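Local coordinates for 231aa long hypothetical protein-L-isoaspartate O-methyltransferase (Sulfolobus tokodaii, PDB 1VBF) that probably catalyses S-adenosylmethionine-dependent methyl esterification of L-isoaspartyl residues in damaged proteins, contributing to their repair or degradation, at residues Thr85-Glu99 and Leu112-Gly125. Sequence-based numbering, arbitrary orientation.
Sequences TALIAEIVDKVVSVE and LSYYNNIKLILGDG
N117 turns its amide toward the carbonyls of A89 in helix 83-91 and D93 in the following loop, and ND2 donates twice: to A89 O at 3.0 Å, in the carbonyl plane on a lone pair, and to D93 O at 2.7 Å, from above that carbonyl's plane. Both acceptors lie close to the amide plane, which fixes its rotation; a chi1 of 68°, with CG between backbone N and carbonyl carbon, puts it there. On the same helix, A89 CB touches both Y115 CD1 (3.6 Å) and I118 CD1 (3.5 Å), while A86 CB meets Y115 CE2 and L112 CD2. The Y115 hydroxyl bonds to E90 OE2, the carboxylate standing perpendicular to the ring; E90 OE1 pairs with K22. Beyond the helix, strands 94-99 and 118-122 run parallel, joined through helix 102-109 as a beta-alpha-beta unit at the edge of the Rossmann-like methyltransferase sheet. V95 N donates to N117 O, V95 O accepts from K119 N, and donors alternate as far as G123 N on E99 O. T85 CG2 reaches I118 CG2 at 3.7 Å on the sheet face carrying V95 and S97. On the opposite face, with V96, V98 CG1 touches I121 CG2 at 3.9 Å and G125 CA at 3.7 Å.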
ATOM      1  N   THR B  85     -23.510  -4.473  31.333  1.00 31.40           N
ATOM      2  CA  THR B  85     -24.862  -4.958  31.513  1.00 31.23           C
ATOM      3  C   THR B  85     -25.253  -4.546  32.930  1.00 30.95           C
ATOM      4  O   THR B  85     -26.286  -3.906  33.124  1.00 30.50           O
ATOM      5  CB  THR B  85     -24.944  -6.487  31.348  1.00 32.83           C
ATOM      6  OG1 THR B  85     -24.090  -6.896  30.276  1.00 34.99           O
ATOM      7  CG2 THR B  85     -26.379  -6.911  31.019  1.00 30.97           C
ATOM      8  N   ALA B  86     -24.420  -4.886  33.913  1.00 29.92           N
ATOM      9  CA  ALA B  86     -24.678  -4.489  35.300  1.00 30.55           C
ATOM     10  C   ALA B  86     -24.982  -2.974  35.452  1.00 31.30           C
ATOM     11  O   ALA B  86     -25.992  -2.616  36.055  1.00 33.87           O
ATOM     12  CB  ALA B  86     -23.496  -4.870  36.188  1.00 28.83           C
ATOM     13  N   LEU B  87     -24.127  -2.093  34.920  1.00 29.77           N
ATOM     14  CA  LEU B  87     -24.350  -0.646  35.016  1.00 27.42           C
ATOM     15  C   LEU B  87     -25.705  -0.200  34.468  1.00 28.48           C
ATOM     16  O   LEU B  87     -26.314   0.733  34.998  1.00 28.69           O
ATOM     17  CB  LEU B  87     -23.253   0.128  34.285  1.00 26.40           C
ATOM     18  CG  LEU B  87     -21.785  -0.035  34.719  1.00 27.66           C
ATOM     19  CD1 LEU B  87     -20.918   0.843  33.829  1.00 24.37           C
ATOM     20  CD2 LEU B  87     -21.590   0.342  36.195  1.00 25.60           C
ATOM     21  N   ILE B  88     -26.185  -0.850  33.411  1.00 27.99           N
ATOM     22  CA  ILE B  88     -27.479  -0.489  32.843  1.00 27.95           C
ATOM     23  C   ILE B  88     -28.605  -0.979  33.773  1.00 30.55           C
ATOM     24  O   ILE B  88     -29.558  -0.250  34.090  1.00 31.01           O
ATOM     25  CB  ILE B  88     -27.644  -1.109  31.439  1.00 26.98           C
ATOM     26  CG1 ILE B  88     -26.512  -0.623  30.533  1.00 25.35           C
ATOM     27  CG2 ILE B  88     -29.015  -0.731  30.829  1.00 25.27           C
ATOM     28  CD1 ILE B  88     -26.514  -1.253  29.173  1.00 23.73           C
ATOM     29  N   ALA B  89     -28.479  -2.224  34.210  1.00 32.28           N
ATOM     30  CA  ALA B  89     -29.449  -2.838  35.109  1.00 33.36           C
ATOM     31  C   ALA B  89     -29.670  -1.968  36.357  1.00 34.59           C
ATOM     32  O   ALA B  89     -30.784  -1.857  36.869  1.00 35.57           O
ATOM     33  CB  ALA B  89     -28.958  -4.212  35.510  1.00 32.33           C
ATOM     34  N   GLU B  90     -28.600  -1.363  36.853  1.00 34.30           N
ATOM     35  CA  GLU B  90     -28.701  -0.488  38.010  1.00 33.45           C
ATOM     36  C   GLU B  90     -29.625   0.711  37.766  1.00 32.14           C
ATOM     37  O   GLU B  90     -30.348   1.133  38.649  1.00 33.81           O
ATOM     38  CB  GLU B  90     -27.322   0.039  38.378  1.00 32.75           C
ATOM     39  CG  GLU B  90     -26.340  -1.011  38.856  1.00 37.64           C
ATOM     40  CD  GLU B  90     -26.507  -1.361  40.331  1.00 39.90           C
ATOM     41  OE1 GLU B  90     -27.020  -0.509  41.095  1.00 38.81           O
ATOM     42  OE2 GLU B  90     -26.103  -2.482  40.723  1.00 40.80           O
ATOM     43  N   ILE B  91     -29.623   1.241  36.556  1.00 29.50           N
ATOM     44  CA  ILE B  91     -30.393   2.430  36.267  1.00 28.88           C
ATOM     45  C   ILE B  91     -31.784   2.163  35.757  1.00 31.66           C
ATOM     46  O   ILE B  91     -32.773   2.778  36.173  1.00 32.52           O
ATOM     47  CB  ILE B  91     -29.660   3.282  35.169  1.00 26.76           C
ATOM     48  CG1 ILE B  91     -28.240   3.601  35.617  1.00 24.59           C
ATOM     49  CG2 ILE B  91     -30.494   4.530  34.775  1.00 20.74           C
ATOM     50  CD1 ILE B  91     -27.369   4.073  34.490  1.00 26.26           C
ATOM     51  N   VAL B  92     -31.827   1.243  34.813  1.00 34.25           N
ATOM     52  CA  VAL B  92     -33.038   0.913  34.097  1.00 35.80           C
ATOM     53  C   VAL B  92     -34.020  -0.095  34.735  1.00 35.84           C
ATOM     54  O   VAL B  92     -33.688  -0.795  35.685  1.00 33.85           O
ATOM     55  CB  VAL B  92     -32.602   0.480  32.663  1.00 35.60           C
ATOM     56  CG1 VAL B  92     -33.101  -0.915  32.334  1.00 36.35           C
ATOM     57  CG2 VAL B  92     -33.071   1.515  31.656  1.00 36.06           C
ATOM     58  N   ASP B  93     -35.242  -0.139  34.210  1.00 37.36           N
ATOM     59  CA  ASP B  93     -36.223  -1.079  34.722  1.00 38.53           C
ATOM     60  C   ASP B  93     -35.783  -2.486  34.340  1.00 38.22           C
ATOM     61  O   ASP B  93     -35.392  -3.276  35.198  1.00 38.51           O
ATOM     62  CB  ASP B  93     -37.608  -0.803  34.142  1.00 40.94           C
ATOM     63  CG  ASP B  93     -38.642  -1.782  34.654  1.00 44.60           C
ATOM     64  OD1 ASP B  93     -39.756  -1.876  34.095  1.00 45.92           O
ATOM     65  OD2 ASP B  93     -38.327  -2.476  35.642  1.00 49.45           O
ATOM     66  N   LYS B  94     -35.834  -2.785  33.044  1.00 39.40           N
ATOM     67  CA  LYS B  94     -35.435  -4.093  32.526  1.00 40.59           C
ATOM     68  C   LYS B  94     -34.372  -4.058  31.431  1.00 38.80           C
ATOM     69  O   LYS B  94     -34.312  -3.124  30.636  1.00 38.81           O
ATOM     70  CB  LYS B  94     -36.660  -4.850  32.018  1.00 43.21           C
ATOM     71  CG  LYS B  94     -37.372  -5.588  33.126  1.00 49.25           C
ATOM     72  CD  LYS B  94     -38.836  -5.736  32.817  1.00 55.35           C
ATOM     73  CE  LYS B  94     -39.662  -5.692  34.104  1.00 57.90           C
ATOM     74  NZ  LYS B  94     -41.095  -5.358  33.816  1.00 59.75           N
ATOM     75  N   VAL B  95     -33.549  -5.101  31.388  1.00 36.60           N
ATOM     76  CA  VAL B  95     -32.479  -5.202  30.405  1.00 33.44           C
ATOM     77  C   VAL B  95     -32.456  -6.560  29.708  1.00 33.49           C
ATOM     78  O   VAL B  95     -32.309  -7.588  30.367  1.00 34.04           O
ATOM     79  CB  VAL B  95     -31.097  -5.002  31.073  1.00 30.78           C
ATOM     80  CG1 VAL B  95     -29.995  -5.183  30.083  1.00 28.86           C
ATOM     81  CG2 VAL B  95     -31.005  -3.637  31.659  1.00 31.56           C
ATOM     82  N   VAL B  96     -32.609  -6.569  28.383  1.00 32.13           N
ATOM     83  CA  VAL B  96     -32.518  -7.809  27.612  1.00 31.06           C
ATOM     84  C   VAL B  96     -31.127  -7.762  26.955  1.00 30.45           C
ATOM     85  O   VAL B  96     -30.814  -6.819  26.240  1.00 29.71           O
ATOM     86  CB  VAL B  96     -33.595  -7.880  26.519  1.00 32.00           C
ATOM     87  CG1 VAL B  96     -33.309  -9.046  25.600  1.00 31.89           C
ATOM     88  CG2 VAL B  96     -34.987  -8.031  27.148  1.00 31.31           C
ATOM     89  N   SER B  97     -30.294  -8.766  27.194  1.00 29.57           N
ATOM     90  CA  SER B  97     -28.950  -8.768  26.641  1.00 30.24           C
ATOM     91  C   SER B  97     -28.577 -10.050  25.888  1.00 32.63           C
ATOM     92  O   SER B  97     -28.648 -11.145  26.439  1.00 33.76           O
ATOM     93  CB  SER B  97     -27.948  -8.538  27.757  1.00 30.30           C
ATOM     94  OG  SER B  97     -26.616  -8.615  27.286  1.00 32.21           O
ATOM     95  N   VAL B  98     -28.121  -9.892  24.646  1.00 32.13           N
ATOM     96  CA  VAL B  98     -27.768 -11.015  23.789  1.00 31.43           C
ATOM     97  C   VAL B  98     -26.265 -11.272  23.613  1.00 33.02           C
ATOM     98  O   VAL B  98     -25.497 -10.338  23.453  1.00 35.99           O
ATOM     99  CB  VAL B  98     -28.364 -10.784  22.386  1.00 30.04           C
ATOM    100  CG1 VAL B  98     -28.182 -12.026  21.528  1.00 27.92           C
ATOM    101  CG2 VAL B  98     -29.824 -10.354  22.512  1.00 26.98           C
ATOM    102  N   GLU B  99     -25.859 -12.540  23.619  1.00 33.04           N
ATOM    103  CA  GLU B  99     -24.468 -12.923  23.414  1.00 31.70           C
ATOM    104  C   GLU B  99     -24.438 -14.091  22.411  1.00 33.15           C
ATOM    105  O   GLU B  99     -25.167 -15.062  22.577  1.00 35.85           O
ATOM    106  CB  GLU B  99     -23.827 -13.346  24.726  1.00 31.15           C
ATOM    107  CG  GLU B  99     -22.462 -13.979  24.520  1.00 34.23           C
ATOM    108  CD  GLU B  99     -21.478 -13.027  23.859  1.00 35.68           C
ATOM    109  OE1 GLU B  99     -20.775 -13.446  22.912  1.00 34.84           O
ATOM    110  OE2 GLU B  99     -21.407 -11.857  24.293  1.00 37.82           O
ATOM    111  N   LEU B 112     -23.847 -12.197  36.993  1.00 45.50           N
ATOM    112  CA  LEU B 112     -24.946 -11.235  37.101  1.00 45.85           C
ATOM    113  C   LEU B 112     -26.106 -11.675  38.000  1.00 47.84           C
ATOM    114  O   LEU B 112     -27.204 -11.100  37.954  1.00 46.96           O
ATOM    115  CB  LEU B 112     -25.471 -10.916  35.707  1.00 44.52           C
ATOM    116  CG  LEU B 112     -24.533 -10.069  34.853  1.00 44.44           C
ATOM    117  CD1 LEU B 112     -25.067  -9.898  33.428  1.00 44.71           C
ATOM    118  CD2 LEU B 112     -24.394  -8.723  35.532  1.00 45.75           C
ATOM    119  N   SER B 113     -25.850 -12.686  38.827  1.00 49.92           N
ATOM    120  CA  SER B 113     -26.855 -13.243  39.733  1.00 49.87           C
ATOM    121  C   SER B 113     -27.526 -12.182  40.607  1.00 49.19           C
ATOM    122  O   SER B 113     -28.743 -12.176  40.770  1.00 50.82           O
ATOM    123  CB  SER B 113     -26.206 -14.311  40.608  1.00 49.53           C
ATOM    124  OG  SER B 113     -25.128 -13.753  41.328  1.00 52.60           O
ATOM    125  N   TYR B 114     -26.728 -11.291  41.166  1.00 47.80           N
ATOM    126  CA  TYR B 114     -27.240 -10.221  42.007  1.00 46.77           C
ATOM    127  C   TYR B 114     -28.354  -9.405  41.351  1.00 43.91           C
ATOM    128  O   TYR B 114     -29.003  -8.584  41.999  1.00 44.86           O
ATOM    129  CB  TYR B 114     -26.089  -9.282  42.366  1.00 49.95           C
ATOM    130  CG  TYR B 114     -26.516  -7.929  42.893  1.00 53.34           C
ATOM    131  CD1 TYR B 114     -27.047  -7.788  44.177  1.00 55.70           C
ATOM    132  CD2 TYR B 114     -26.363  -6.777  42.112  1.00 55.02           C
ATOM    133  CE1 TYR B 114     -27.410  -6.522  44.676  1.00 57.83           C
ATOM    134  CE2 TYR B 114     -26.725  -5.513  42.594  1.00 55.87           C
ATOM    135  CZ  TYR B 114     -27.243  -5.389  43.872  1.00 58.07           C
ATOM    136  OH  TYR B 114     -27.588  -4.142  44.347  1.00 58.37           O
ATOM    137  N   TYR B 115     -28.581  -9.605  40.064  1.00 39.47           N
ATOM    138  CA  TYR B 115     -29.605  -8.809  39.407  1.00 37.01           C
ATOM    139  C   TYR B 115     -30.842  -9.617  39.084  1.00 36.32           C
ATOM    140  O   TYR B 115     -30.755 -10.805  38.774  1.00 37.00           O
ATOM    141  CB  TYR B 115     -29.021  -8.170  38.127  1.00 36.88           C
ATOM    142  CG  TYR B 115     -27.941  -7.129  38.386  1.00 33.03           C
ATOM    143  CD1 TYR B 115     -28.284  -5.802  38.661  1.00 33.41           C
ATOM    144  CD2 TYR B 115     -26.591  -7.490  38.443  1.00 29.25           C
ATOM    145  CE1 TYR B 115     -27.303  -4.854  38.993  1.00 34.27           C
ATOM    146  CE2 TYR B 115     -25.603  -6.563  38.782  1.00 30.87           C
ATOM    147  CZ  TYR B 115     -25.965  -5.239  39.058  1.00 33.11           C
ATOM    148  OH  TYR B 115     -25.025  -4.303  39.439  1.00 31.32           O
ATOM    149  N   ASN B 116     -31.999  -8.978  39.147  1.00 34.84           N
ATOM    150  CA  ASN B 116     -33.241  -9.663  38.846  1.00 34.95           C
ATOM    151  C   ASN B 116     -33.968  -8.982  37.695  1.00 34.98           C
ATOM    152  O   ASN B 116     -35.147  -9.240  37.452  1.00 34.59           O
ATOM    153  CB  ASN B 116     -34.121  -9.687  40.097  1.00 38.45           C
ATOM    154  CG  ASN B 116     -35.004  -8.438  40.245  1.00 43.12           C
ATOM    155  OD1 ASN B 116     -34.574  -7.302  39.988  1.00 46.40           O
ATOM    156  ND2 ASN B 116     -36.248  -8.649  40.680  1.00 44.28           N
ATOM    157  N   ASN B 117     -33.262  -8.108  36.981  1.00 34.59           N
ATOM    158  CA  ASN B 117     -33.876  -7.391  35.872  1.00 34.05           C
ATOM    159  C   ASN B 117     -33.084  -7.470  34.577  1.00 34.99           C
ATOM    160  O   ASN B 117     -33.190  -6.585  33.719  1.00 36.10           O
ATOM    161  CB  ASN B 117     -34.127  -5.923  36.250  1.00 31.94           C
ATOM    162  CG  ASN B 117     -32.848  -5.120  36.415  1.00 31.20           C
ATOM    163  OD1 ASN B 117     -31.788  -5.665  36.740  1.00 31.67           O
ATOM    164  ND2 ASN B 117     -32.949  -3.816  36.209  1.00 27.32           N
ATOM    165  N   ILE B 118     -32.325  -8.555  34.427  1.00 34.99           N
ATOM    166  CA  ILE B 118     -31.506  -8.788  33.240  1.00 34.25           C
ATOM    167  C   ILE B 118     -31.808 -10.144  32.573  1.00 34.40           C
ATOM    168  O   ILE B 118     -31.497 -11.197  33.123  1.00 34.51           O
ATOM    169  CB  ILE B 118     -29.999  -8.789  33.586  1.00 32.95           C
ATOM    170  CG1 ILE B 118     -29.597  -7.504  34.293  1.00 30.71           C
ATOM    171  CG2 ILE B 118     -29.175  -8.986  32.330  1.00 34.42           C
ATOM    172  CD1 ILE B 118     -28.141  -7.559  34.783  1.00 29.75           C
ATOM    173  N   LYS B 119     -32.412 -10.115  31.390  1.00 34.84           N
ATOM    174  CA  LYS B 119     -32.683 -11.339  30.643  1.00 34.49           C
ATOM    175  C   LYS B 119     -31.484 -11.612  29.707  1.00 34.71           C
ATOM    176  O   LYS B 119     -31.209 -10.823  28.794  1.00 34.81           O
ATOM    177  CB  LYS B 119     -33.954 -11.184  29.814  1.00 34.34           C
ATOM    178  CG  LYS B 119     -34.321 -12.429  29.021  1.00 35.43           C
ATOM    179  CD  LYS B 119     -35.603 -12.203  28.251  1.00 38.06           C
ATOM    180  CE  LYS B 119     -36.088 -13.502  27.641  1.00 41.06           C
ATOM    181  NZ  LYS B 119     -36.182 -14.595  28.658  1.00 41.82           N
ATOM    182  N   LEU B 120     -30.790 -12.725  29.944  1.00 32.35           N
ATOM    183  CA  LEU B 120     -29.632 -13.122  29.165  1.00 32.64           C
ATOM    184  C   LEU B 120     -29.911 -14.162  28.058  1.00 33.58           C
ATOM    185  O   LEU B 120     -30.137 -15.337  28.333  1.00 34.74           O
ATOM    186  CB  LEU B 120     -28.564 -13.675  30.105  1.00 33.86           C
ATOM    187  CG  LEU B 120     -28.084 -12.733  31.212  1.00 37.33           C
ATOM    188  CD1 LEU B 120     -27.316 -13.527  32.258  1.00 34.75           C
ATOM    189  CD2 LEU B 120     -27.216 -11.610  30.615  1.00 37.02           C
ATOM    190  N   ILE B 121     -29.834 -13.723  26.806  1.00 33.32           N
ATOM    191  CA  ILE B 121     -30.061 -14.566  25.635  1.00 31.86           C
ATOM    192  C   ILE B 121     -28.768 -15.037  24.961  1.00 32.62           C
ATOM    193  O   ILE B 121     -27.828 -14.256  24.817  1.00 32.67           O
ATOM    194  CB  ILE B 121     -30.878 -13.791  24.574  1.00 32.99           C
ATOM    195  CG1 ILE B 121     -32.340 -13.702  25.007  1.00 34.68           C
ATOM    196  CG2 ILE B 121     -30.765 -14.454  23.210  1.00 30.01           C
ATOM    197  CD1 ILE B 121     -32.553 -13.116  26.359  1.00 36.90           C
ATOM    198  N   LEU B 122     -28.738 -16.309  24.546  1.00 31.52           N
ATOM    199  CA  LEU B 122     -27.595 -16.885  23.830  1.00 30.08           C
ATOM    200  C   LEU B 122     -28.074 -16.977  22.379  1.00 30.09           C
ATOM    201  O   LEU B 122     -28.844 -17.855  22.060  1.00 31.82           O
ATOM    202  CB  LEU B 122     -27.296 -18.289  24.326  1.00 28.52           C
ATOM    203  CG  LEU B 122     -25.894 -18.853  24.038  1.00 33.55           C
ATOM    204  CD1 LEU B 122     -26.030 -20.346  23.838  1.00 29.86           C
ATOM    205  CD2 LEU B 122     -25.224 -18.197  22.812  1.00 30.73           C
ATOM    206  N   GLY B 123     -27.630 -16.081  21.503  1.00 29.43           N
ATOM    207  CA  GLY B 123     -28.108 -16.126  20.137  1.00 28.64           C
ATOM    208  C   GLY B 123     -27.486 -15.085  19.230  1.00 30.99           C
ATOM    209  O   GLY B 123     -26.502 -14.441  19.587  1.00 34.03           O
ATOM    210  N   ASP B 124     -28.064 -14.919  18.047  1.00 29.90           N
ATOM    211  CA  ASP B 124     -27.579 -13.989  17.040  1.00 28.15           C
ATOM    212  C   ASP B 124     -28.042 -12.589  17.387  1.00 28.56           C
ATOM    213  O   ASP B 124     -29.201 -12.232  17.151  1.00 30.59           O
ATOM    214  CB  ASP B 124     -28.145 -14.409  15.682  1.00 28.09           C
ATOM    215  CG  ASP B 124     -27.680 -13.525  14.543  1.00 29.16           C
ATOM    216  OD1 ASP B 124     -27.152 -12.417  14.771  1.00 28.31           O
ATOM    217  OD2 ASP B 124     -27.864 -13.949  13.391  1.00 30.68           O
ATOM    218  N   GLY B 125     -27.139 -11.788  17.929  1.00 28.50           N
ATOM    219  CA  GLY B 125     -27.493 -10.432  18.309  1.00 30.53           C
ATOM    220  C   GLY B 125     -27.966  -9.571  17.153  1.00 31.95           C
ATOM    221  O   GLY B 125     -28.658  -8.572  17.345  1.00 32.09           O
TER